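Local coordinates for fructokinase (Vibrio cholerae serotype O1, PDB 5EYN), which catalyses the ATP-dependent phosphorylation of fructose, as a metal-binding sugar kinase of the PfkB family, at residues A[91-103]-A[113-125]. Numbering follows the deposited sequence.
Sequences HFDPVHRTSTVVV and FTFMVKPSADQFL. With FRU (beta-D-fructofuranose), chain B.
V101 reaches F113 and F115 with different branches: CG1 lies 3.6 Å from F113 CD2, while CG2 sits over a face of the F115 ring, 3.5 Å from CD1. With CG1 anti to the backbone N (chi1 172°), the two methyls divide between the two phenyls, and all three residues line the fructose pocket. Fructose O2 stands over the centre of the F113 ring, 3.5 Å from CD1, whereas sugar atom C1 meets the F115 ring at its edge. On the other face of the hairpin, V102 CG2 packs against M116 CG at 3.9 Å.

Behind these side chains, V102 and T114 form an antiparallel hydrogen-bonded pair, and just past strand 113-115 M116 N donates to T100 O. Strands 99-103 and 113-115 form a beta hairpin at one side of the four-stranded sheet, which matches the lid that PfkB kinases place over the sugar. Beside it, R97 makes a salt bridge through NH2 to E178 OE1 of the second subunit and a hydrogen bond through NE to F115 O of that subunit.

Farther along, A121 N donates to R97 O. The imidazole of H96 then makes an offset stack on F124, centroids 3.6 Å apart and planes at 5°, with V95 CG1 over its opposite face. A water joins H96 ND1 to P119 O. D93 OD2 fixes this turn by accepting from V95 N and H96 N, an Asx motif, while OD1 pairs with R66.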
ATOM      1  N   HIS A  91      12.104  10.235  11.048  1.00 13.46           N
ATOM      2  CA  HIS A  91      12.601   8.966  11.540  1.00 16.19           C
ATOM      3  C   HIS A  91      11.921   7.822  10.853  1.00 14.11           C
ATOM      4  O   HIS A  91      10.804   7.949  10.367  1.00 14.35           O
ATOM      5  CB  HIS A  91      12.316   8.834  13.027  1.00 21.59           C
ATOM      6  CG  HIS A  91      12.844   9.965  13.841  1.00 26.27           C
ATOM      7  ND1 HIS A  91      14.191  10.159  14.059  1.00 28.64           N
ATOM      8  CD2 HIS A  91      12.210  10.973  14.480  1.00 27.99           C
ATOM      9  CE1 HIS A  91      14.363  11.235  14.805  1.00 29.14           C
ATOM     10  NE2 HIS A  91      13.175  11.744  15.079  1.00 28.99           N
ATOM     11  N   PHE A  92      12.588   6.680  10.871  1.00 15.11           N
ATOM     12  CA  PHE A  92      12.007   5.460  10.362  1.00 16.93           C
ATOM     13  C   PHE A  92      11.470   4.659  11.527  1.00 18.24           C
ATOM     14  O   PHE A  92      12.214   4.315  12.452  1.00 20.57           O
ATOM     15  CB  PHE A  92      13.065   4.696   9.569  1.00 20.82           C
ATOM     16  CG  PHE A  92      13.568   5.467   8.391  1.00 24.15           C
ATOM     17  CD1 PHE A  92      12.963   5.325   7.156  1.00 25.73           C
ATOM     18  CD2 PHE A  92      14.598   6.378   8.529  1.00 26.03           C
ATOM     19  CE1 PHE A  92      13.397   6.049   6.072  1.00 27.81           C
ATOM     20  CE2 PHE A  92      15.044   7.111   7.438  1.00 28.17           C
ATOM     21  CZ  PHE A  92      14.439   6.946   6.210  1.00 28.62           C
ATOM     22  N   ASP A  93      10.169   4.407  11.515  1.00 17.22           N
ATOM     23  CA  ASP A  93       9.578   3.517  12.506  1.00 16.62           C
ATOM     24  C   ASP A  93      10.098   2.109  12.276  1.00 18.17           C
ATOM     25  O   ASP A  93      10.243   1.677  11.125  1.00 17.52           O
ATOM     26  CB  ASP A  93       8.056   3.514  12.401  1.00 16.36           C
ATOM     27  CG  ASP A  93       7.404   2.789  13.553  1.00 17.54           C
ATOM     28  OD1 ASP A  93       7.211   3.423  14.607  1.00 17.72           O
ATOM     29  OD2 ASP A  93       7.096   1.586  13.415  1.00 18.00           O
ATOM     30  N   PRO A  94      10.376   1.383  13.364  1.00 19.71           N
ATOM     31  CA  PRO A  94      10.944   0.040  13.206  1.00 20.54           C
ATOM     32  C   PRO A  94       9.982  -1.005  12.634  1.00 19.91           C
ATOM     33  O   PRO A  94      10.438  -2.006  12.091  1.00 21.96           O
ATOM     34  CB  PRO A  94      11.361  -0.333  14.638  1.00 21.09           C
ATOM     35  CG  PRO A  94      10.570   0.557  15.523  1.00 22.66           C
ATOM     36  CD  PRO A  94      10.364   1.822  14.774  1.00 21.41           C
ATOM     37  N   VAL A  95       8.681  -0.769  12.736  1.00 17.58           N
ATOM     38  CA  VAL A  95       7.701  -1.816  12.455  1.00 16.97           C
ATOM     39  C   VAL A  95       6.703  -1.447  11.356  1.00 14.92           C
ATOM     40  O   VAL A  95       6.371  -2.261  10.504  1.00 16.95           O
ATOM     41  CB  VAL A  95       6.924  -2.168  13.756  1.00 19.66           C
ATOM     42  CG1 VAL A  95       5.686  -3.014  13.453  1.00 20.74           C
ATOM     43  CG2 VAL A  95       7.842  -2.867  14.751  1.00 22.26           C
ATOM     44  N   HIS A  96       6.214  -0.222  11.383  1.00 11.41           N
ATOM     45  CA  HIS A  96       5.084   0.153  10.553  1.00 10.95           C
ATOM     46  C   HIS A  96       5.505   0.733   9.209  1.00 10.03           C
ATOM     47  O   HIS A  96       6.567   1.311   9.078  1.00 11.71           O
ATOM     48  CB  HIS A  96       4.206   1.121  11.337  1.00 11.00           C
ATOM     49  CG  HIS A  96       3.720   0.541  12.621  1.00 13.04           C
ATOM     50  ND1 HIS A  96       2.670  -0.347  12.670  1.00 13.88           N
ATOM     51  CD2 HIS A  96       4.157   0.685  13.895  1.00 14.20           C
ATOM     52  CE1 HIS A  96       2.477  -0.722  13.923  1.00 14.47           C
ATOM     53  NE2 HIS A  96       3.359  -0.101  14.686  1.00 15.12           N
ATOM     54  N   ARG A  97       4.639   0.575   8.222  1.00  8.51           N
ATOM     55  CA  ARG A  97       4.913   0.939   6.853  1.00  7.34           C
ATOM     56  C   ARG A  97       4.522   2.377   6.534  1.00  7.32           C
ATOM     57  O   ARG A  97       3.636   2.964   7.144  1.00  7.98           O
ATOM     58  CB  ARG A  97       4.150  -0.021   5.942  1.00  8.54           C
ATOM     59  CG  ARG A  97       4.764  -1.417   5.915  1.00  9.73           C
ATOM     60  CD  ARG A  97       5.840  -1.451   4.867  1.00 11.98           C
ATOM     61  NE  ARG A  97       6.676  -2.625   4.961  1.00 15.42           N
ATOM     62  CZ  ARG A  97       7.828  -2.676   5.607  1.00 17.54           C
ATOM     63  NH1 ARG A  97       8.293  -1.611   6.246  1.00 19.48           N
ATOM     64  NH2 ARG A  97       8.516  -3.809   5.621  1.00 20.12           N
ATOM     65  N   THR A  98       5.209   2.935   5.550  1.00  7.57           N
ATOM     66  CA  THR A  98       4.890   4.245   5.005  1.00  7.96           C
ATOM     67  C   THR A  98       3.516   4.292   4.372  1.00  7.82           C
ATOM     68  O   THR A  98       3.098   3.377   3.652  1.00  8.01           O
ATOM     69  CB  THR A  98       5.928   4.635   3.959  1.00  8.28           C
ATOM     70  OG1 THR A  98       7.220   4.572   4.554  1.00  8.72           O
ATOM     71  CG2 THR A  98       5.680   6.030   3.405  1.00  7.87           C
ATOM     72  N   SER A  99       2.804   5.369   4.657  1.00  7.18           N
ATOM     73  CA  SER A  99       1.495   5.576   4.076  1.00  7.64           C
ATOM     74  C   SER A  99       1.554   5.514   2.546  1.00  8.00           C
ATOM     75  O   SER A  99       2.421   6.118   1.914  1.00  8.06           O
ATOM     76  CB  SER A  99       0.945   6.923   4.508  1.00  7.59           C
ATOM     77  OG  SER A  99      -0.352   7.111   3.980  1.00  7.94           O
ATOM     78  N   THR A 100       0.599   4.790   1.983  1.00  7.90           N
ATOM     79  CA  THR A 100       0.468   4.562   0.554  1.00  8.31           C
ATOM     80  C   THR A 100      -0.965   4.836   0.178  1.00  7.68           C
ATOM     81  O   THR A 100      -1.876   4.198   0.691  1.00  8.16           O
ATOM     82  CB  THR A 100       0.831   3.119   0.213  1.00  9.42           C
ATOM     83  OG1 THR A 100       2.154   2.856   0.658  1.00  9.32           O
ATOM     84  CG2 THR A 100       0.766   2.874  -1.280  1.00 11.73           C
ATOM     85  N   VAL A 101      -1.157   5.794  -0.724  1.00  7.90           N
ATOM     86  CA  VAL A 101      -2.475   6.288  -1.031  1.00  8.62           C
ATOM     87  C   VAL A 101      -2.732   6.132  -2.523  1.00  8.61           C
ATOM     88  O   VAL A 101      -1.900   6.494  -3.356  1.00 10.41           O
ATOM     89  CB  VAL A 101      -2.588   7.763  -0.626  1.00  9.21           C
ATOM     90  CG1 VAL A 101      -3.893   8.368  -1.097  1.00 12.30           C
ATOM     91  CG2 VAL A 101      -2.448   7.904   0.880  1.00 10.88           C
ATOM     92  N   VAL A 102      -3.878   5.568  -2.870  1.00  8.71           N
ATOM     93  CA  VAL A 102      -4.281   5.430  -4.270  1.00  9.83           C
ATOM     94  C   VAL A 102      -5.233   6.568  -4.619  1.00  9.33           C
ATOM     95  O   VAL A 102      -6.217   6.812  -3.925  1.00  9.72           O
ATOM     96  CB  VAL A 102      -4.951   4.070  -4.523  1.00 12.29           C
ATOM     97  CG1 VAL A 102      -5.400   3.945  -5.967  1.00 14.21           C
ATOM     98  CG2 VAL A 102      -3.995   2.949  -4.159  1.00 12.91           C
ATOM     99  N   VAL A 103      -4.905   7.301  -5.673  1.00 10.37           N
ATOM    100  CA  VAL A 103      -5.704   8.453  -6.089  1.00 12.23           C
ATOM    101  C   VAL A 103      -6.655   8.121  -7.244  1.00 12.88           C
ATOM    102  O   VAL A 103      -6.260   7.462  -8.205  1.00 14.55           O
ATOM    103  CB  VAL A 103      -4.786   9.618  -6.508  1.00 11.87           C
ATOM    104  CG1 VAL A 103      -5.587  10.845  -6.924  1.00 14.16           C
ATOM    105  CG2 VAL A 103      -3.806   9.970  -5.389  1.00 12.03           C
ATOM    106  N   PHE A 113      -9.103   9.819  -2.468  1.00 10.48           N
ATOM    107  CA  PHE A 113      -8.023   9.044  -1.859  1.00 10.60           C
ATOM    108  C   PHE A 113      -8.491   7.757  -1.212  1.00 11.64           C
ATOM    109  O   PHE A 113      -9.511   7.739  -0.541  1.00 14.17           O
ATOM    110  CB  PHE A 113      -7.320   9.872  -0.782  1.00  9.81           C
ATOM    111  CG  PHE A 113      -6.769  11.174  -1.283  1.00  9.11           C
ATOM    112  CD1 PHE A 113      -7.269  12.363  -0.802  1.00  9.80           C
ATOM    113  CD2 PHE A 113      -5.745  11.212  -2.215  1.00  9.43           C
ATOM    114  CE1 PHE A 113      -6.770  13.569  -1.254  1.00 10.55           C
ATOM    115  CE2 PHE A 113      -5.237  12.423  -2.670  1.00  9.66           C
ATOM    116  CZ  PHE A 113      -5.749  13.602  -2.191  1.00  9.89           C
ATOM    117  N   THR A 114      -7.730   6.690  -1.421  1.00  9.65           N
ATOM    118  CA  THR A 114      -7.889   5.465  -0.655  1.00  9.42           C
ATOM    119  C   THR A 114      -6.587   5.194   0.079  1.00  8.37           C
ATOM    120  O   THR A 114      -5.529   5.049  -0.550  1.00  8.89           O
ATOM    121  CB  THR A 114      -8.182   4.261  -1.566  1.00 11.08           C
ATOM    122  OG1 THR A 114      -9.368   4.505  -2.334  1.00 13.46           O
ATOM    123  CG2 THR A 114      -8.373   2.990  -0.738  1.00 12.89           C
ATOM    124  N   PHE A 115      -6.659   5.126   1.404  1.00  8.08           N
ATOM    125  CA  PHE A 115      -5.493   4.877   2.233  1.00  7.80           C
ATOM    126  C   PHE A 115      -5.257   3.393   2.407  1.00  8.34           C
ATOM    127  O   PHE A 115      -6.070   2.698   3.012  1.00 10.24           O
ATOM    128  CB  PHE A 115      -5.672   5.577   3.583  1.00  7.43           C
ATOM    129  CG  PHE A 115      -5.580   7.070   3.467  1.00  7.08           C
ATOM    130  CD1 PHE A 115      -4.415   7.730   3.788  1.00  6.84           C
ATOM    131  CD2 PHE A 115      -6.634   7.797   2.945  1.00  7.61           C
ATOM    132  CE1 PHE A 115      -4.307   9.093   3.617  1.00  7.67           C
ATOM    133  CE2 PHE A 115      -6.529   9.154   2.779  1.00  7.38           C
ATOM    134  CZ  PHE A 115      -5.371   9.810   3.106  1.00  7.26           C
ATOM    135  N   MET A 116      -4.164   2.890   1.848  1.00  7.76           N
ATOM    136  CA  MET A 116      -3.898   1.461   1.903  1.00  8.00           C
ATOM    137  C   MET A 116      -3.210   1.002   3.179  1.00  7.81           C
ATOM    138  O   MET A 116      -3.289  -0.179   3.523  1.00  8.42           O
ATOM    139  CB  MET A 116      -3.086   1.002   0.696  1.00  8.51           C
ATOM    140  CG  MET A 116      -3.768   1.235  -0.628  1.00  9.34           C
ATOM    141  SD  MET A 116      -5.403   0.519  -0.764  1.00 10.70           S
ATOM    142  CE  MET A 116      -5.004  -1.231  -0.655  1.00 10.11           C
ATOM    143  N   VAL A 117      -2.540   1.919   3.871  1.00  7.52           N
ATOM    144  CA  VAL A 117      -1.777   1.568   5.067  1.00  7.72           C
ATOM    145  C   VAL A 117      -2.382   2.289   6.260  1.00  8.08           C
ATOM    146  O   VAL A 117      -2.252   3.509   6.407  1.00  8.04           O
ATOM    147  CB  VAL A 117      -0.281   1.920   4.912  1.00  7.82           C
ATOM    148  CG1 VAL A 117       0.499   1.482   6.135  1.00  8.86           C
ATOM    149  CG2 VAL A 117       0.302   1.279   3.663  1.00  9.16           C
ATOM    150  N   LYS A 118      -3.028   1.509   7.121  1.00  7.77           N
ATOM    151  CA  LYS A 118      -3.742   2.018   8.278  1.00  8.14           C
ATOM    152  C   LYS A 118      -3.537   1.034   9.421  1.00  7.91           C
ATOM    153  O   LYS A 118      -3.997  -0.083   9.344  1.00  9.74           O
ATOM    154  CB  LYS A 118      -5.238   2.114   7.969  1.00  9.28           C
ATOM    155  CG  LYS A 118      -5.559   3.110   6.855  1.00  9.65           C
ATOM    156  CD  LYS A 118      -7.039   3.450   6.783  1.00 12.79           C
ATOM    157  CE  LYS A 118      -7.890   2.224   6.591  1.00 15.11           C
ATOM    158  NZ  LYS A 118      -9.319   2.596   6.414  1.00 14.43           N
ATOM    159  N   PRO A 119      -2.843   1.441  10.488  1.00  7.95           N
ATOM    160  CA  PRO A 119      -2.166   2.721  10.713  1.00  8.62           C
ATOM    161  C   PRO A 119      -0.762   2.730  10.096  1.00  8.57           C
ATOM    162  O   PRO A 119       0.013   1.803  10.314  1.00  9.71           O
ATOM    163  CB  PRO A 119      -2.096   2.792  12.245  1.00  9.04           C
ATOM    164  CG  PRO A 119      -1.969   1.356  12.656  1.00  9.53           C
ATOM    165  CD  PRO A 119      -2.790   0.574  11.686  1.00  8.96           C
ATOM    166  N   SER A 120      -0.430   3.786   9.366  1.00  7.53           N
ATOM    167  CA  SER A 120       0.914   3.919   8.834  1.00  8.23           C
ATOM    168  C   SER A 120       1.875   4.456   9.900  1.00  7.46           C
ATOM    169  O   SER A 120       1.467   4.814  11.012  1.00  7.39           O
ATOM    170  CB  SER A 120       0.896   4.828   7.605  1.00  8.33           C
ATOM    171  OG  SER A 120       0.213   6.043   7.893  1.00  8.48           O
ATOM    172  N   ALA A 121       3.152   4.495   9.556  1.00  6.89           N
ATOM    173  CA  ALA A 121       4.202   4.800  10.504  1.00  7.74           C
ATOM    174  C   ALA A 121       4.005   6.121  11.239  1.00  7.58           C
ATOM    175  O   ALA A 121       4.337   6.239  12.418  1.00  7.83           O
ATOM    176  CB  ALA A 121       5.544   4.818   9.779  1.00  9.10           C
ATOM    177  N   ASP A 122       3.504   7.119  10.527  1.00  7.63           N
ATOM    178  CA  ASP A 122       3.310   8.448  11.092  1.00  7.14           C
ATOM    179  C   ASP A 122       2.341   8.442  12.264  1.00  7.53           C
ATOM    180  O   ASP A 122       2.412   9.319  13.114  1.00  7.36           O
ATOM    181  CB  ASP A 122       2.818   9.412   9.994  1.00  7.05           C
ATOM    182  CG  ASP A 122       1.655   8.853   9.226  1.00  7.22           C
ATOM    183  OD1 ASP A 122       0.505   9.238   9.512  1.00  7.51           O
ATOM    184  OD2 ASP A 122       1.889   7.994   8.344  1.00  7.61           O
ATOM    185  N   GLN A 123       1.452   7.457  12.310  1.00  7.00           N
ATOM    186  CA  GLN A 123       0.500   7.342  13.407  1.00  7.14           C
ATOM    187  C   GLN A 123       1.156   6.956  14.731  1.00  7.74           C
ATOM    188  O   GLN A 123       0.525   7.020  15.793  1.00  7.66           O
ATOM    189  CB  GLN A 123      -0.609   6.342  13.048  1.00  7.13           C
ATOM    190  CG  GLN A 123      -1.442   6.787  11.863  1.00  6.76           C
ATOM    191  CD  GLN A 123      -2.173   8.074  12.146  1.00  7.43           C
ATOM    192  OE1 GLN A 123      -3.138   8.081  12.887  1.00  7.61           O
ATOM    193  NE2 GLN A 123      -1.713   9.178  11.559  1.00  6.88           N
ATOM    194  N   PHE A 124       2.437   6.612  14.665  1.00  7.71           N
ATOM    195  CA  PHE A 124       3.193   6.193  15.837  1.00  8.66           C
ATOM    196  C   PHE A 124       4.207   7.227  16.316  1.00  8.77           C
ATOM    197  O   PHE A 124       5.102   6.913  17.094  1.00 10.42           O
ATOM    198  CB  PHE A 124       3.823   4.830  15.564  1.00  8.71           C
ATOM    199  CG  PHE A 124       2.792   3.771  15.366  1.00  9.52           C
ATOM    200  CD1 PHE A 124       2.282   3.498  14.110  1.00  9.74           C
ATOM    201  CD2 PHE A 124       2.269   3.093  16.455  1.00 10.28           C
ATOM    202  CE1 PHE A 124       1.303   2.557  13.942  1.00 10.30           C
ATOM    203  CE2 PHE A 124       1.292   2.154  16.290  1.00 10.48           C
ATOM    204  CZ  PHE A 124       0.810   1.872  15.034  1.00 10.77           C
ATOM    205  N   LEU A 125       4.026   8.466  15.879  1.00  9.02           N
ATOM    206  CA  LEU A 125       4.785   9.592  16.409  1.00  8.79           C
ATOM    207  C   LEU A 125       4.774   9.569  17.939  1.00  9.70           C
ATOM    208  O   LEU A 125       3.710   9.512  18.558  1.00  9.83           O
ATOM    209  CB  LEU A 125       4.201  10.911  15.904  1.00  8.59           C
ATOM    210  CG  LEU A 125       4.996  12.156  16.276  1.00 10.25           C
ATOM    211  CD1 LEU A 125       6.174  12.317  15.345  1.00 11.88           C
ATOM    212  CD2 LEU A 125       4.122  13.391  16.232  1.00 10.20           C
TER
HETATM  213  C1  FRU B 401      -2.944  12.803   2.946  1.00  6.80           C
HETATM  214  C2  FRU B 401      -3.179  13.201   1.496  1.00  6.46           C
HETATM  215  C3  FRU B 401      -2.126  12.786   0.489  1.00  6.44           C
HETATM  216  C4  FRU B 401      -2.036  13.929  -0.467  1.00  6.88           C
HETATM  217  C5  FRU B 401      -2.431  15.076   0.396  1.00  7.15           C
HETATM  218  C6  FRU B 401      -3.156  16.181  -0.333  1.00  7.64           C
HETATM  219  O1  FRU B 401      -1.845  13.471   3.484  1.00  7.27           O
HETATM  220  O2  FRU B 401      -4.404  12.645   1.128  1.00  7.36           O
HETATM  221  O3  FRU B 401      -2.511  11.561  -0.059  1.00  7.27           O
HETATM  222  O4  FRU B 401      -0.763  14.138  -0.977  1.00  7.26           O
HETATM  223  O5  FRU B 401      -3.243  14.593   1.453  1.00  7.26           O
HETATM  224  O6  FRU B 401      -3.519  17.223   0.539  1.00  8.74           O
HETATM  225  O   HOH W   1       0.795  -0.735  10.716  1.00 15.08           O
HETATM  226  O   HOH W   2       3.873   7.543   6.292  1.00  8.01           O
HETATM  227  O   HOH W   3      -2.020   4.843   3.951  1.00  8.06           O
HETATM  228  O   HOH W   4      -8.890   6.073  -4.524  1.00 15.86           O